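PDB 5HQA: alpha-glucosidase from Pseudoalteromonas sp. K8, which hydrolyses alpha-glucosides as a calcium-binding member of glycoside hydrolase family 97, is activated by chloride and is captured here with acarbose. Local coordinates for residues T64-P69 / I245-N250; A288-T293 / A340-Y345; F544-D549 / D584-A589; Y616-N621 / K647-G652. One frame throughout, in Å; residues are numbered along the deposited sequence. Where two conformers were deposited one is given.

Interaction 1 (T64-P69 / I245-N250); sequences TQWQQP and IILNLN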
loop_
_atom_site.group_PDB
_atom_site.type_symbol
_atom_site.label_atom_id
_atom_site.label_comp_id
_atom_site.label_asym_id
_atom_site.label_seq_id
_atom_site.Cartn_x
_atom_site.Cartn_y
_atom_site.Cartn_z
ATOM N N THR A 64 12.412 -17.154 14.237
ATOM C CA THR A 64 13.584 -16.504 13.685
ATOM C C THR A 64 13.306 -15.013 13.517
ATOM O O THR A 64 12.220 -14.521 13.834
ATOM C CB THR A 64 13.983 -17.158 12.359
ATOM O OG1 THR A 64 15.260 -16.654 11.961
ATOM C CG2 THR A 64 12.961 -16.850 11.271
ATOM N N GLN A 65 14.312 -14.289 13.028
ATOM C CA GLN A 65 14.165 -12.870 12.742
ATOM C C GLN A 65 15.079 -12.513 11.579
ATOM O O GLN A 65 16.066 -13.200 11.313
ATOM C CB GLN A 65 14.486 -12.016 13.969
ATOM C CG GLN A 65 15.937 -12.083 14.395
ATOM C CD GLN A 65 16.222 -11.180 15.575
ATOM O OE1 GLN A 65 15.496 -11.200 16.574
ATOM N NE2 GLN A 65 17.267 -10.357 15.459
ATOM N N TRP A 66 14.734 -11.435 10.875
ATOM C CA TRP A 66 15.511 -10.997 9.724
ATOM C C TRP A 66 15.507 -9.474 9.677
ATOM O O TRP A 66 14.699 -8.814 10.339
ATOM C CB TRP A 66 14.967 -11.606 8.418
ATOM C CG TRP A 66 13.496 -11.360 8.171
ATOM C CD1 TRP A 66 12.441 -12.041 8.721
ATOM C CD2 TRP A 66 12.923 -10.378 7.289
ATOM N NE1 TRP A 66 11.246 -11.535 8.241
ATOM C CE2 TRP A 66 11.517 -10.517 7.362
ATOM C CE3 TRP A 66 13.463 -9.399 6.446
ATOM C CZ2 TRP A 66 10.646 -9.704 6.625
ATOM C CZ3 TRP A 66 12.593 -8.592 5.715
ATOM C CH2 TRP A 66 11.204 -8.753 5.811
ATOM N N GLN A 67 16.429 -8.913 8.899
ATOM C CA GLN A 67 16.624 -7.470 8.851
ATOM C C GLN A 67 16.168 -6.910 7.508
ATOM O O GLN A 67 16.502 -7.460 6.453
ATOM C CB GLN A 67 18.090 -7.104 9.111
ATOM C CG GLN A 67 18.335 -5.601 8.986
ATOM C CD GLN A 67 19.463 -5.099 9.865
ATOM O OE1 GLN A 67 19.506 -5.384 11.064
ATOM N NE2 GLN A 67 20.381 -4.340 9.274
ATOM N N GLN A 68 15.395 -5.804 7.550
ATOM C CA GLN A 68 14.977 -5.149 6.312
ATOM C C GLN A 68 16.047 -4.172 5.836
ATOM O O GLN A 68 16.690 -3.508 6.652
ATOM C CB GLN A 68 13.681 -4.380 6.510
ATOM C CG GLN A 68 12.542 -5.186 7.076
ATOM C CD GLN A 68 11.223 -4.642 6.590
ATOM O OE1 GLN A 68 10.845 -4.873 5.442
ATOM N NE2 GLN A 68 10.526 -3.895 7.445
ATOM N N PRO A 69 16.249 -4.044 4.523
ATOM C CA PRO A 69 17.146 -2.979 4.042
ATOM C C PRO A 69 16.594 -1.593 4.321
ATOM O O PRO A 69 17.358 -0.665 4.597
ATOM C CB PRO A 69 17.248 -3.261 2.536
ATOM C CG PRO A 69 15.960 -3.968 2.201
ATOM C CD PRO A 69 15.648 -4.818 3.420
ATOM N N ILE A 245 2.816 -9.943 9.273
ATOM C CA ILE A 245 2.491 -11.210 8.625
ATOM C C ILE A 245 2.661 -11.113 7.107
ATOM O O ILE A 245 3.152 -12.053 6.470
ATOM C CB ILE A 245 1.079 -11.670 9.032
ATOM C CG1 ILE A 245 0.817 -13.086 8.532
ATOM C CG2 ILE A 245 0.003 -10.700 8.518
ATOM C CD1 ILE A 245 -0.470 -13.660 9.078
ATOM N N ILE A 246 2.310 -9.970 6.504
ATOM C CA ILE A 246 2.414 -9.868 5.046
ATOM C C ILE A 246 3.870 -10.004 4.607
ATOM O O ILE A 246 4.195 -10.792 3.710
ATOM C CB ILE A 246 1.795 -8.553 4.534
ATOM C CG1 ILE A 246 0.298 -8.485 4.876
ATOM C CG2 ILE A 246 1.996 -8.432 3.023
ATOM C CD1 ILE A 246 -0.515 -9.671 4.353
ATOM N N LEU A 247 4.775 -9.252 5.239
ATOM C CA LEU A 247 6.190 -9.388 4.902
ATOM C C LEU A 247 6.698 -10.793 5.184
ATOM O O LEU A 247 7.472 -11.351 4.396
ATOM C CB LEU A 247 7.028 -8.380 5.683
ATOM C CG LEU A 247 6.946 -6.914 5.249
ATOM C CD1 LEU A 247 7.701 -6.065 6.266
ATOM C CD2 LEU A 247 7.533 -6.734 3.855
ATOM N N ASN A 248 6.297 -11.374 6.320
ATOM C CA ASN A 248 6.833 -12.679 6.709
ATOM C C ASN A 248 6.432 -13.785 5.746
ATOM O O ASN A 248 7.093 -14.830 5.705
ATOM C CB ASN A 248 6.382 -13.042 8.121
ATOM C CG ASN A 248 7.335 -12.517 9.176
ATOM O OD1 ASN A 248 8.542 -12.447 8.945
ATOM N ND2 ASN A 248 6.802 -12.142 10.334
ATOM N N LEU A 249 5.372 -13.586 4.972
ATOM C CA LEU A 249 4.940 -14.613 4.039
ATOM C C LEU A 249 5.590 -14.477 2.670
ATOM O O LEU A 249 5.338 -15.306 1.798
ATOM C CB LEU A 249 3.416 -14.589 3.909
ATOM C CG LEU A 249 2.699 -15.067 5.172
ATOM C CD1 LEU A 249 1.213 -14.948 4.981
ATOM C CD2 LEU A 249 3.078 -16.521 5.507
ATOM N N ASN A 250 6.422 -13.465 2.459
ATOM C CA ASN A 250 7.103 -13.295 1.186
ATOM C C ASN A 250 8.500 -13.907 1.212
ATOM O O ASN A 250 9.107 -14.099 2.272
ATOM C CB ASN A 250 7.184 -11.816 0.820
ATOM C CG ASN A 250 5.917 -11.332 0.161
ATOM O OD1 ASN A 250 5.812 -11.331 -1.069
ATOM N ND2 ASN A 250 4.920 -10.978 0.972
#
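W66 reaches the short helix 245-248 with the edge of its indole. The ring N-H points straight at the side-chain oxygen of N248: NE1 lies 2.9 Å from OD1 and the N-H...O angle is 178°. OD1 sits in the plane of the indole and takes the proton almost along its own C=O bond, while the amide plane is turned 70° from the ring. Tryptophan suits this place because one group offers both a donor and a long apolar rim. Beyond the nitrogen, W66 CZ2 meets CB of L247 at 4.0 Å, again near the ring plane. The first torsion of W66, chi1 54°, sets CG between the backbone N and the carbonyl carbon and places the N-H edge of the indole against N248. Two residues on, the amide of Q68 crosses L247 at about a right angle, with OE1 3.5 Å from CD1.

A second shell fixes these groups. The other end of the N248 amide, ND2, bonds to V77 O, and Q68 NE2 is held by R73 O and E72 OE1. R446 makes a cation-pi contact with W66 and also bonds to L247 O. Strand 53-67, at the edge of a nine-stranded antiparallel sheet, pairs with strand 75-89 as a beta hairpin; W66 ties helix 245-248 to that edge, in an N-terminal domain consistent with the beta-sandwich fold of the galactose-mutarotase clan.

Interaction 2 (A288-T293 / A340-Y345); sequences ATTKNT and AALTKY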
loop_
_atom_site.group_PDB
_atom_site.type_symbol
_atom_site.label_atom_id
_atom_site.label_comp_id
_atom_site.label_asym_id
_atom_site.label_seq_id
_atom_site.Cartn_x
_atom_site.Cartn_y
_atom_site.Cartn_z
ATOM N N ALA A 288 6.640 21.086 -17.033
ATOM C CA ALA A 288 7.935 20.409 -17.150
ATOM C C ALA A 288 8.851 21.170 -18.105
ATOM O O ALA A 288 9.068 20.781 -19.252
ATOM C CB ALA A 288 7.732 18.972 -17.616
ATOM N N THR A 289 9.413 22.268 -17.616
ATOM C CA THR A 289 10.421 23.003 -18.359
ATOM C C THR A 289 11.750 22.945 -17.622
ATOM O O THR A 289 11.808 22.705 -16.413
ATOM C CB THR A 289 10.023 24.467 -18.556
ATOM O OG1 THR A 289 10.127 25.160 -17.305
ATOM C CG2 THR A 289 8.608 24.562 -19.073
ATOM N N THR A 290 12.826 23.180 -18.376
ATOM C CA THR A 290 14.154 23.251 -17.775
ATOM C C THR A 290 14.187 24.283 -16.652
ATOM O O THR A 290 14.654 24.002 -15.541
ATOM C CB THR A 290 15.186 23.587 -18.855
ATOM O OG1 THR A 290 15.094 22.627 -19.916
ATOM C CG2 THR A 290 16.590 23.564 -18.280
ATOM N N LYS A 291 13.663 25.478 -16.924
ATOM C CA LYS A 291 13.669 26.551 -15.936
ATOM C C LYS A 291 12.905 26.152 -14.677
ATOM O O LYS A 291 13.387 26.352 -13.555
ATOM C CB LYS A 291 13.067 27.811 -16.556
ATOM C CG LYS A 291 12.871 28.974 -15.601
ATOM C CD LYS A 291 12.371 30.202 -16.369
ATOM C CE LYS A 291 12.256 31.435 -15.482
ATOM N NZ LYS A 291 11.178 31.290 -14.456
ATOM N N ASN A 292 11.697 25.602 -14.842
ATOM C CA ASN A 292 10.914 25.204 -13.678
ATOM C C ASN A 292 11.614 24.099 -12.899
ATOM O O ASN A 292 11.653 24.128 -11.664
ATOM C CB ASN A 292 9.512 24.750 -14.097
ATOM C CG ASN A 292 8.586 25.911 -14.418
ATOM O OD1 ASN A 292 8.831 27.049 -14.016
ATOM N ND2 ASN A 292 7.504 25.622 -15.135
ATOM N N THR A 293 12.176 23.117 -13.606
ATOM C CA THR A 293 12.822 22.005 -12.918
ATOM C C THR A 293 14.023 22.488 -12.116
ATOM O O THR A 293 14.221 22.064 -10.970
ATOM C CB THR A 293 13.231 20.926 -13.922
ATOM O OG1 THR A 293 12.068 20.456 -14.616
ATOM C CG2 THR A 293 13.883 19.755 -13.211
ATOM N N ALA A 340 19.726 16.642 -20.690
ATOM C CA ALA A 340 21.169 16.666 -20.479
ATOM C C ALA A 340 21.569 17.808 -19.561
ATOM O O ALA A 340 22.411 17.633 -18.672
ATOM C CB ALA A 340 21.894 16.775 -21.816
ATOM N N ALA A 341 20.963 18.982 -19.751
ATOM C CA ALA A 341 21.212 20.103 -18.854
ATOM C C ALA A 341 20.771 19.777 -17.432
ATOM O O ALA A 341 21.479 20.086 -16.466
ATOM C CB ALA A 341 20.495 21.350 -19.368
ATOM N N LEU A 342 19.608 19.140 -17.283
ATOM C CA LEU A 342 19.119 18.814 -15.948
ATOM C C LEU A 342 19.938 17.698 -15.309
ATOM O O LEU A 342 20.077 17.659 -14.078
ATOM C CB LEU A 342 17.639 18.445 -16.022
ATOM C CG LEU A 342 16.772 19.623 -16.465
ATOM C CD1 LEU A 342 15.367 19.163 -16.824
ATOM C CD2 LEU A 342 16.722 20.676 -15.371
ATOM N N THR A 343 20.483 16.787 -16.120
ATOM C CA THR A 343 21.416 15.790 -15.603
ATOM C C THR A 343 22.639 16.461 -14.990
ATOM O O THR A 343 23.070 16.104 -13.888
ATOM C CB THR A 343 21.835 14.832 -16.722
ATOM O OG1 THR A 343 20.687 14.119 -17.189
ATOM C CG2 THR A 343 22.874 13.837 -16.222
ATOM N N LYS A 344 23.212 17.441 -15.698
ATOM C CA LYS A 344 24.335 18.189 -15.140
ATOM C C LYS A 344 23.916 18.943 -13.889
ATOM O O LYS A 344 24.652 18.976 -12.897
ATOM C CB LYS A 344 24.899 19.168 -16.171
ATOM C CG LYS A 344 25.386 18.525 -17.450
ATOM C CD LYS A 344 25.981 19.565 -18.396
ATOM C CE LYS A 344 27.487 19.637 -18.257
ATOM N NZ LYS A 344 28.121 18.378 -18.741
ATOM N N TYR A 345 22.733 19.558 -13.919
ATOM C CA TYR A 345 22.276 20.308 -12.757
ATOM C C TYR A 345 22.032 19.392 -11.561
ATOM O O TYR A 345 22.239 19.811 -10.415
ATOM C CB TYR A 345 21.017 21.100 -13.112
ATOM C CG TYR A 345 20.867 22.369 -12.306
ATOM C CD1 TYR A 345 21.789 23.405 -12.432
ATOM C CD2 TYR A 345 19.812 22.532 -11.419
ATOM C CE1 TYR A 345 21.662 24.568 -11.699
ATOM C CE2 TYR A 345 19.675 23.697 -10.684
ATOM C CZ TYR A 345 20.602 24.711 -10.828
ATOM O OH TYR A 345 20.468 25.868 -10.093
#
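No flat group carries the contact of T290 and T293 with L342; there is no ring or amide face to cover, and methyl meets methyl. The nearest ring, that of Y345, instead turns along the flank of helix 290-303, where it touches K294 and M297 and its OH bonds to D298. The leucine fork does the work between the two segments. CD2 of L342 lies 3.7 Å from CG2 of T293, and CD1 comes to 4.0 Å from the same methyl, so T293 CG2 rests against both branches. T290 meets L342 CD2 less closely, its O lying 3.9 Å and its CG2 4.1 Å from that atom.

Threonine suits both positions because its methyl can pack while its hydroxyl makes a hydrogen bond. In T293 the methyl stands anti to the backbone N and faces L342, while OG1, beside that N (chi1 -59°), turns back to bond T289 O at 2.9 Å. That carbonyl also accepts from T293 N, so two bonds grip it. T290 OG1 is tied to D338 N and D336 O, in the loop leading to helix 339-349. T289 provides the N-cap, its OG1 accepting from N292 N at 3.0 Å. F337 completes the apolar patch beside T293 and L342. Helices 290-303 and 339-349 precede the adjacent parallel strands 307-310 and 352-358, so their packing is that of successive outer helices in a beta/alpha (TIM) barrel.

Interaction 3 (F544-D549 / D584-A589); sequences FQFIQD and DWYLGA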
loop_
_atom_site.group_PDB
_atom_site.type_symbol
_atom_site.label_atom_id
_atom_site.label_comp_id
_atom_site.label_asym_id
_atom_site.label_seq_id
_atom_site.Cartn_x
_atom_site.Cartn_y
_atom_site.Cartn_z
ATOM N N PHE A 544 6.801 24.153 8.237
ATOM C CA PHE A 544 7.606 23.413 7.271
ATOM C C PHE A 544 8.779 22.707 7.938
ATOM O O PHE A 544 9.268 21.693 7.422
ATOM C CB PHE A 544 8.101 24.376 6.186
ATOM C CG PHE A 544 8.714 23.694 4.987
ATOM C CD1 PHE A 544 8.102 22.594 4.406
ATOM C CD2 PHE A 544 9.882 24.190 4.417
ATOM C CE1 PHE A 544 8.654 21.987 3.293
ATOM C CE2 PHE A 544 10.444 23.585 3.303
ATOM C CZ PHE A 544 9.830 22.479 2.747
ATOM N N GLN A 545 9.236 23.218 9.088
ATOM C CA GLN A 545 10.369 22.601 9.775
ATOM C C GLN A 545 10.095 21.139 10.122
ATOM O O GLN A 545 11.018 20.313 10.088
ATOM C CB GLN A 545 10.718 23.393 11.038
ATOM C CG GLN A 545 12.019 22.945 11.697
ATOM C CD GLN A 545 13.230 23.202 10.818
ATOM O OE1 GLN A 545 13.497 24.339 10.413
ATOM N NE2 GLN A 545 13.969 22.143 10.511
ATOM N N PHE A 546 8.845 20.783 10.440
ATOM C CA PHE A 546 8.580 19.379 10.734
ATOM C C PHE A 546 8.833 18.502 9.517
ATOM O O PHE A 546 9.406 17.412 9.636
ATOM C CB PHE A 546 7.154 19.154 11.227
ATOM C CG PHE A 546 6.907 17.725 11.607
ATOM C CD1 PHE A 546 7.398 17.228 12.812
ATOM C CD2 PHE A 546 6.251 16.857 10.740
ATOM C CE1 PHE A 546 7.208 15.889 13.164
ATOM C CE2 PHE A 546 6.058 15.523 11.082
ATOM C CZ PHE A 546 6.542 15.040 12.297
ATOM N N ILE A 547 8.399 18.951 8.337
ATOM C CA ILE A 547 8.622 18.173 7.123
ATOM C C ILE A 547 10.112 18.075 6.823
ATOM O O ILE A 547 10.606 17.029 6.387
ATOM C CB ILE A 547 7.843 18.790 5.947
ATOM C CG1 ILE A 547 6.348 18.803 6.259
ATOM C CG2 ILE A 547 8.115 18.018 4.660
ATOM C CD1 ILE A 547 5.478 19.379 5.128
ATOM N N GLN A 548 10.855 19.160 7.057
ATOM C CA GLN A 548 12.298 19.106 6.869
ATOM C C GLN A 548 12.948 18.119 7.823
ATOM O O GLN A 548 13.939 17.474 7.466
ATOM C CB GLN A 548 12.910 20.484 7.072
ATOM C CG GLN A 548 12.546 21.488 6.002
ATOM C CD GLN A 548 13.122 22.844 6.319
ATOM O OE1 GLN A 548 12.485 23.654 6.985
ATOM N NE2 GLN A 548 14.348 23.086 5.878
ATOM N N ASP A 549 12.414 17.997 9.042
ATOM C CA ASP A 549 13.050 17.154 10.049
ATOM C C ASP A 549 12.699 15.677 9.888
ATOM O O ASP A 549 13.527 14.813 10.198
ATOM C CB ASP A 549 12.652 17.596 11.460
ATOM C CG ASP A 549 13.324 18.888 11.904
ATOM O OD1 ASP A 549 14.216 19.417 11.193
ATOM O OD2 ASP A 549 12.959 19.364 13.003
ATOM N N ASP A 584 16.096 9.689 17.586
ATOM C CA ASP A 584 14.844 10.427 17.717
ATOM C C ASP A 584 13.631 9.533 17.481
ATOM O O ASP A 584 13.650 8.634 16.631
ATOM C CB ASP A 584 14.795 11.597 16.736
ATOM C CG ASP A 584 15.738 12.710 17.107
ATOM O OD1 ASP A 584 15.714 13.744 16.404
ATOM O OD2 ASP A 584 16.496 12.556 18.096
ATOM N N TRP A 585 12.569 9.800 18.239
ATOM C CA TRP A 585 11.244 9.240 18.013
ATOM C C TRP A 585 10.346 10.296 17.387
ATOM O O TRP A 585 10.561 11.500 17.543
ATOM C CB TRP A 585 10.609 8.759 19.318
ATOM C CG TRP A 585 11.124 7.454 19.835
ATOM C CD1 TRP A 585 12.224 7.251 20.624
ATOM C CD2 TRP A 585 10.529 6.170 19.633
ATOM N NE1 TRP A 585 12.355 5.910 20.917
ATOM C CE2 TRP A 585 11.327 5.227 20.319
ATOM C CE3 TRP A 585 9.398 5.723 18.933
ATOM C CZ2 TRP A 585 11.035 3.865 20.322
ATOM C CZ3 TRP A 585 9.112 4.365 18.933
ATOM C CH2 TRP A 585 9.929 3.455 19.626
ATOM N N TYR A 586 9.320 9.827 16.685
ATOM C CA TYR A 586 8.331 10.698 16.070
ATOM C C TYR A 586 6.943 10.157 16.365
ATOM O O TYR A 586 6.759 8.949 16.511
ATOM C CB TYR A 586 8.544 10.795 14.561
ATOM C CG TYR A 586 9.714 11.675 14.201
ATOM C CD1 TYR A 586 11.024 11.214 14.325
ATOM C CD2 TYR A 586 9.507 12.975 13.758
ATOM C CE1 TYR A 586 12.100 12.034 14.014
ATOM C CE2 TYR A 586 10.569 13.795 13.437
ATOM C CZ TYR A 586 11.858 13.323 13.568
ATOM O OH TYR A 586 12.906 14.146 13.243
ATOM N N LEU A 587 5.965 11.052 16.455
ATOM C CA LEU A 587 4.588 10.637 16.659
ATOM C C LEU A 587 3.687 11.373 15.677
ATOM O O LEU A 587 3.892 12.560 15.399
ATOM C CB LEU A 587 4.134 10.901 18.110
ATOM C CG LEU A 587 2.687 10.550 18.472
ATOM C CD1 LEU A 587 2.596 10.096 19.921
ATOM C CD2 LEU A 587 1.744 11.732 18.220
ATOM N N GLY A 588 2.690 10.670 15.157
ATOM C CA GLY A 588 1.652 11.324 14.389
ATOM C C GLY A 588 0.300 10.795 14.819
ATOM O O GLY A 588 0.151 9.596 15.083
ATOM N N ALA A 589 -0.691 11.678 14.921
ATOM C CA ALA A 589 -2.053 11.272 15.243
ATOM C C ALA A 589 -3.014 12.044 14.349
ATOM O O ALA A 589 -2.782 13.219 14.062
ATOM C CB ALA A 589 -2.378 11.526 16.722
#
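F546 brings the far end of its ring against the side of the Y586 ring, the two side chains running antiparallel as they pass. CE1 of F546 lies 3.8 Å from CD2 of Y586, at the tyrosine's edge and near its plane. The ring centroids are 5.9 Å apart and the planes meet at 62°, an oblique pairing of two aromatic groups. With CG anti to the backbone N (chi1 -177°), the side chain of F546 extends its ring across to Y586. A phenylalanine fits here because it also packs on V521 and A655, and its ring meets Y616 edge-to-face.

The tyrosine is long enough to cross to the end of the helix. Its OH stands 3.2 Å from the backbone O of D549 and 3.9 Å from CB of the same residue. V550 and P551, just after the helix, lie against Y586 as well.

D549 is itself fixed by polar neighbours. Q545 NE2, one turn back, donates to D549 OD1 at 2.8 Å, approaching from above the carboxylate plane, while OD2 forms a salt bridge with R657. The same arginine pairs with D584, so one positive group joins the acidic residues of both segments, and this would be expected to stabilise their negative charge. The contact joins the last helix of the chain, which follows the barrel strands, to the antiparallel sheet containing strand 585-591, an interface between the catalytic barrel and the C-terminal beta domain.

Interaction 4 (Y616-N621 / K647-G652); sequences YKDGKN and KLATSG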
loop_
_atom_site.group_PDB
_atom_site.type_symbol
_atom_site.label_atom_id
_atom_site.label_comp_id
_atom_site.label_asym_id
_atom_site.label_seq_id
_atom_site.Cartn_x
_atom_site.Cartn_y
_atom_site.Cartn_z
ATOM N N TYR A 616 3.698 19.842 17.207
ATOM C CA TYR A 616 2.951 20.618 16.222
ATOM C C TYR A 616 1.504 20.157 16.316
ATOM O O TYR A 616 1.191 19.021 15.946
ATOM C CB TYR A 616 3.495 20.400 14.808
ATOM C CG TYR A 616 4.959 20.749 14.601
ATOM C CD1 TYR A 616 5.974 19.916 15.081
ATOM C CD2 TYR A 616 5.327 21.891 13.892
ATOM C CE1 TYR A 616 7.316 20.233 14.880
ATOM C CE2 TYR A 616 6.660 22.214 13.684
ATOM C CZ TYR A 616 7.650 21.385 14.180
ATOM O OH TYR A 616 8.969 21.711 13.967
ATOM N N LYS A 617 0.619 21.021 16.810
ATOM C CA LYS A 617 -0.742 20.593 17.095
ATOM C C LYS A 617 -1.734 21.663 16.663
ATOM O O LYS A 617 -1.375 22.819 16.403
ATOM C CB LYS A 617 -0.931 20.287 18.583
ATOM C CG LYS A 617 -0.552 21.453 19.491
ATOM C CD LYS A 617 -0.880 21.136 20.939
ATOM C CE LYS A 617 -0.033 21.954 21.887
ATOM N NZ LYS A 617 -0.529 21.863 23.288
ATOM N N ASP A 618 -2.999 21.250 16.597
ATOM C CA ASP A 618 -4.080 22.171 16.284
ATOM C C ASP A 618 -4.133 23.284 17.312
ATOM O O ASP A 618 -4.042 23.035 18.519
ATOM C CB ASP A 618 -5.414 21.430 16.260
ATOM C CG ASP A 618 -5.505 20.434 15.120
ATOM O OD1 ASP A 618 -5.824 19.250 15.374
ATOM O OD2 ASP A 618 -5.252 20.841 13.967
ATOM N N GLY A 619 -4.283 24.514 16.832
ATOM C CA GLY A 619 -4.532 25.617 17.731
ATOM C C GLY A 619 -5.839 25.459 18.482
ATOM O O GLY A 619 -6.718 24.677 18.121
ATOM N N LYS A 620 -5.949 26.251 19.549
ATOM C CA LYS A 620 -7.117 26.239 20.428
ATOM C C LYS A 620 -8.439 26.258 19.657
ATOM O O LYS A 620 -9.362 25.497 19.969
ATOM C CB LYS A 620 -7.020 27.444 21.365
ATOM C CG LYS A 620 -8.158 27.628 22.329
ATOM C CD LYS A 620 -7.757 28.664 23.380
ATOM C CE LYS A 620 -8.726 29.832 23.431
ATOM N NZ LYS A 620 -8.163 30.949 24.245
ATOM N N ASN A 621 -8.551 27.124 18.651
ATOM C CA ASN A 621 -9.805 27.318 17.929
ATOM C C ASN A 621 -9.815 26.672 16.549
ATOM O O ASN A 621 -10.722 26.948 15.755
ATOM C CB ASN A 621 -10.103 28.812 17.807
ATOM C CG ASN A 621 -10.168 29.487 19.151
ATOM O OD1 ASN A 621 -10.780 28.964 20.079
ATOM N ND2 ASN A 621 -9.509 30.627 19.281
ATOM N N LYS A 647 -5.125 16.721 21.801
ATOM C CA LYS A 647 -6.401 17.391 21.556
ATOM C C LYS A 647 -6.466 17.672 20.063
ATOM O O LYS A 647 -5.872 18.637 19.570
ATOM C CB LYS A 647 -6.536 18.660 22.378
ATOM C CG LYS A 647 -6.373 18.410 23.853
ATOM C CD LYS A 647 -7.589 18.848 24.636
ATOM C CE LYS A 647 -7.206 19.007 26.101
ATOM N NZ LYS A 647 -8.138 19.890 26.864
ATOM N N LEU A 648 -7.190 16.820 19.348
ATOM C CA LEU A 648 -7.283 16.881 17.899
ATOM C C LEU A 648 -8.533 17.664 17.513
ATOM O O LEU A 648 -9.628 17.367 18.002
ATOM C CB LEU A 648 -7.325 15.465 17.312
ATOM C CG LEU A 648 -6.003 14.716 17.063
ATOM C CD1 LEU A 648 -4.971 14.946 18.150
ATOM C CD2 LEU A 648 -6.229 13.226 16.863
ATOM N N ALA A 649 -8.366 18.672 16.656
ATOM C CA ALA A 649 -9.514 19.413 16.155
ATOM C C ALA A 649 -10.321 18.531 15.202
ATOM O O ALA A 649 -9.920 17.413 14.864
ATOM C CB ALA A 649 -9.060 20.689 15.447
ATOM N N THR A 650 -11.478 19.036 14.763
ATOM C CA THR A 650 -12.211 18.332 13.715
ATOM C C THR A 650 -11.316 18.158 12.493
ATOM O O THR A 650 -10.705 19.119 12.016
ATOM C CB THR A 650 -13.489 19.081 13.342
ATOM O OG1 THR A 650 -13.168 20.430 12.968
ATOM C CG2 THR A 650 -14.466 19.084 14.525
ATOM N N SER A 651 -11.221 16.916 12.017
ATOM C CA SER A 651 -10.263 16.508 10.986
ATOM C C SER A 651 -8.881 17.101 11.249
ATOM O O SER A 651 -8.204 17.620 10.356
ATOM C CB SER A 651 -10.764 16.865 9.589
ATOM O OG SER A 651 -10.100 16.046 8.631
ATOM N N GLY A 652 -8.458 17.014 12.509
ATOM C CA GLY A 652 -7.185 17.535 12.938
ATOM C C GLY A 652 -6.151 16.451 13.191
ATOM O O GLY A 652 -6.338 15.268 12.890
HETATM O O HOH W 1 -3.946 18.668 17.532
HETATM O O HOH W 2 -4.450 20.839 20.202
#
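Where strands 611-618 and 643-648 end, their backbones draw together without pairing directly, the CA atoms of D618 and A649 standing 6.1 Å apart. The two strands belong to different antiparallel sheets of the C-terminal beta domain, and the contact is an aspartate holding the turn that leads from strand 643-648 into strand 653-660. The side chain of D618 points toward that turn, with CG beside its own backbone N (chi1 -67°). OD1 accepts a hydrogen bond from A649 N at 2.9 Å with an N-H...O angle of 166°, the donor lying 48° out of the carboxylate plane, above it. G653 N binds the same oxygen, so OD1 gathers backbone N-H groups from both ends of the turn, while OD2 is taken by T512 OG1. A carboxylate suits the spot because its two acceptors can serve several donors when buried. G652, lacking a side chain, can bring its CA to 3.3 Å from OD1, and a weak bond from G652 N to A649 O closes the turn. S651 there is left-handed, its hydroxyl bonded to Q510 and K515.

Two waters link D618 and K647 beside this junction. One accepts a hydrogen bond from D618 N at 2.9 Å and lies beside K647 O; a second lies 2.8 Å from D618 O, also near K647 O. The methyl of A649 packs against the carboxylate, its CB 3.6 Å from D618 CG.

Overall arrangement
The four contacts follow one another along the chain, each closing before the next opens. Interaction 1 lies in the N-terminal beta domain and interaction 2 on the outer helices of the barrel, their centres about 40 Å apart. Interaction 3 bridges the barrel and the C-terminal beta domain, about 26 Å from interaction 1 and 30 Å from interaction 2, centre to centre. Interactions 3 and 4 are the only pair in touch, F546 packing on Y616 and A589 on L648, with centres about 16 Å apart. Both reach the same antiparallel sheet, through strands 585-591 and 611-618. They thus form one packed region where that sheet meets the barrel, while interactions 1 and 2 lie in separate parts of the molecule.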